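Glutamate--LysW ligase ArgX (Sulfolobus tokodaii, PDB 3VPB) probably joins the amino group of glutamate to the gamma-carboxyl group of the C-terminal glutamate of the carrier protein LysW, using ATP, during arginine biosynthesis. Local coordinates at residues P37-N41 and K42-R46. Residues are numbered along the deposited sequence; the frame is centred on the assembly and turned at random.
Sequences PLPFN and KALGR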
loop_
_atom_site.group_PDB
_atom_site.type_symbol
_atom_site.label_atom_id
_atom_site.label_comp_id
_atom_site.label_asym_id
_atom_site.label_seq_id
_atom_site.Cartn_x
_atom_site.Cartn_y
_atom_site.Cartn_z
ATOM N N PRO B 37 -0.106 24.471 -5.542
ATOM C CA PRO B 37 -0.163 24.449 -4.081
ATOM C C PRO B 37 -1.017 25.605 -3.566
ATOM O O PRO B 37 -1.192 26.589 -4.292
ATOM C CB PRO B 37 1.288 24.667 -3.672
ATOM C CG PRO B 37 1.891 25.430 -4.787
ATOM C CD PRO B 37 1.191 24.952 -6.042
ATOM N N LEU B 38 -1.549 25.462 -2.351
ATOM C CA LEU B 38 -2.447 26.454 -1.719
ATOM C C LEU B 38 -1.859 26.938 -0.404
ATOM O O LEU B 38 -1.643 26.139 0.506
ATOM C CB LEU B 38 -3.827 25.831 -1.457
ATOM C CG LEU B 38 -4.686 25.418 -2.669
ATOM C CD1 LEU B 38 -6.103 25.018 -2.228
ATOM C CD2 LEU B 38 -4.758 26.538 -3.675
ATOM N N PRO B 39 -1.613 28.258 -0.277
ATOM C CA PRO B 39 -0.956 28.694 0.959
ATOM C C PRO B 39 -1.950 29.037 2.057
ATOM O O PRO B 39 -3.078 29.458 1.753
ATOM C CB PRO B 39 -0.213 29.959 0.525
ATOM C CG PRO B 39 -1.003 30.502 -0.613
ATOM C CD PRO B 39 -1.806 29.372 -1.232
ATOM N N PHE B 40 -1.542 28.814 3.311
ATOM C CA PHE B 40 -2.316 29.234 4.472
ATOM C C PHE B 40 -1.983 30.686 4.685
ATOM O O PHE B 40 -1.068 31.029 5.456
ATOM C CB PHE B 40 -1.919 28.450 5.725
ATOM C CG PHE B 40 -2.742 27.235 5.969
ATOM C CD1 PHE B 40 -2.191 25.973 5.857
ATOM C CD2 PHE B 40 -4.088 27.343 6.311
ATOM C CE1 PHE B 40 -2.952 24.840 6.116
ATOM C CE2 PHE B 40 -4.847 26.207 6.547
ATOM C CZ PHE B 40 -4.283 24.965 6.444
ATOM N N ASN B 41 -2.697 31.534 3.968
ATOM C CA ASN B 41 -2.618 32.967 4.196
ATOM C C ASN B 41 -3.851 33.679 3.676
ATOM O O ASN B 41 -4.840 33.045 3.304
ATOM C CB ASN B 41 -1.329 33.553 3.612
ATOM C CG ASN B 41 -1.278 33.475 2.108
ATOM O OD1 ASN B 41 -2.284 33.246 1.446
ATOM N ND2 ASN B 41 -0.093 33.683 1.555
ATOM N N LYS B 42 -3.802 35.001 3.649
ATOM C CA LYS B 42 -4.993 35.761 3.317
ATOM C C LYS B 42 -5.221 35.938 1.801
ATOM O O LYS B 42 -6.249 36.457 1.400
ATOM C CB LYS B 42 -5.008 37.084 4.111
ATOM C CG LYS B 42 -5.020 36.835 5.640
ATOM C CD LYS B 42 -5.035 38.116 6.494
ATOM C CE LYS B 42 -3.613 38.636 6.772
ATOM N NZ LYS B 42 -3.052 39.373 5.598
ATOM N N ALA B 43 -4.295 35.441 0.974
ATOM C CA ALA B 43 -4.357 35.622 -0.500
ATOM C C ALA B 43 -5.646 35.101 -1.158
ATOM O O ALA B 43 -6.210 35.763 -2.035
ATOM C CB ALA B 43 -3.127 34.990 -1.185
ATOM N N LEU B 44 -6.112 33.928 -0.729
ATOM C CA LEU B 44 -7.282 33.310 -1.358
ATOM C C LEU B 44 -8.592 33.958 -0.926
ATOM O O LEU B 44 -9.640 33.662 -1.498
ATOM C CB LEU B 44 -7.311 31.789 -1.144
ATOM C CG LEU B 44 -6.268 30.949 -1.893
ATOM C CD1 LEU B 44 -6.156 29.578 -1.232
ATOM C CD2 LEU B 44 -6.608 30.797 -3.375
ATOM N N GLY B 45 -8.509 34.852 0.065
ATOM C CA GLY B 45 -9.652 35.647 0.511
ATOM C C GLY B 45 -10.178 36.592 -0.566
ATOM O O GLY B 45 -11.173 37.288 -0.360
ATOM N N ARG B 46 -9.507 36.630 -1.708
ATOM C CA ARG B 46 -10.017 37.347 -2.868
ATOM C C ARG B 46 -11.296 36.688 -3.411
ATOM O O ARG B 46 -12.079 37.347 -4.103
ATOM C CB ARG B 46 -8.934 37.462 -3.949
ATOM C CG ARG B 46 -8.644 36.194 -4.753
ATOM C CD ARG B 46 -7.391 36.405 -5.593
ATOM N NE ARG B 46 -6.964 35.227 -6.345
ATOM C CZ ARG B 46 -6.062 34.344 -5.915
ATOM N NH1 ARG B 46 -5.724 33.316 -6.683
ATOM N NH2 ARG B 46 -5.503 34.475 -4.714
HETATM O O HOH W 1 -4.704 31.984 0.906
#
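An Asx turn, in which the side-chain oxygen of Asn41 accepts a hydrogen bond from the backbone N-H of Ala43 two residues on, carries the chain from strand 38-39 into the 3-10 segment 43-46. OD1 of Asn41 lies 3.0 Å from N of Ala43, and the N-H points fairly straight at it, at 152°. The donor sits well above the plane of the amide, 58° out of it, so the bond leans on the face of the C=O group. Asn41 reaches this position because its CG stands between the backbone N and the carbonyl carbon (chi1 66°), which brings OD1 over the peptide that follows; OD1 also approaches CB of Ala43 to 3.3 Å.

A water continues the polar link: it donates to Asn41 O at 2.6 Å and accepts from Leu44 N at 2.9 Å, bridging two backbone groups that lie too far apart for a direct bond. At the start of the 3-10 segment, Gly45 N bonds to Lys42 O at 3.1 Å.

On the apolar side, CD1 of Leu44 meets CD2 of Leu38 at 4.1 Å, the two side chains crossing at about a right angle. Both leucines also rest on helix 57-69, Leu38 on Val66 and Leu44 on Leu67, while Leu38 and Pro39 pair antiparallel with a strand of a second subunit. The arrangement is characteristic of an Asx turn, here in the preATP-grasp domain, joining a strand paired across the subunit interface to the 3-10 segment that precedes strand 49-52.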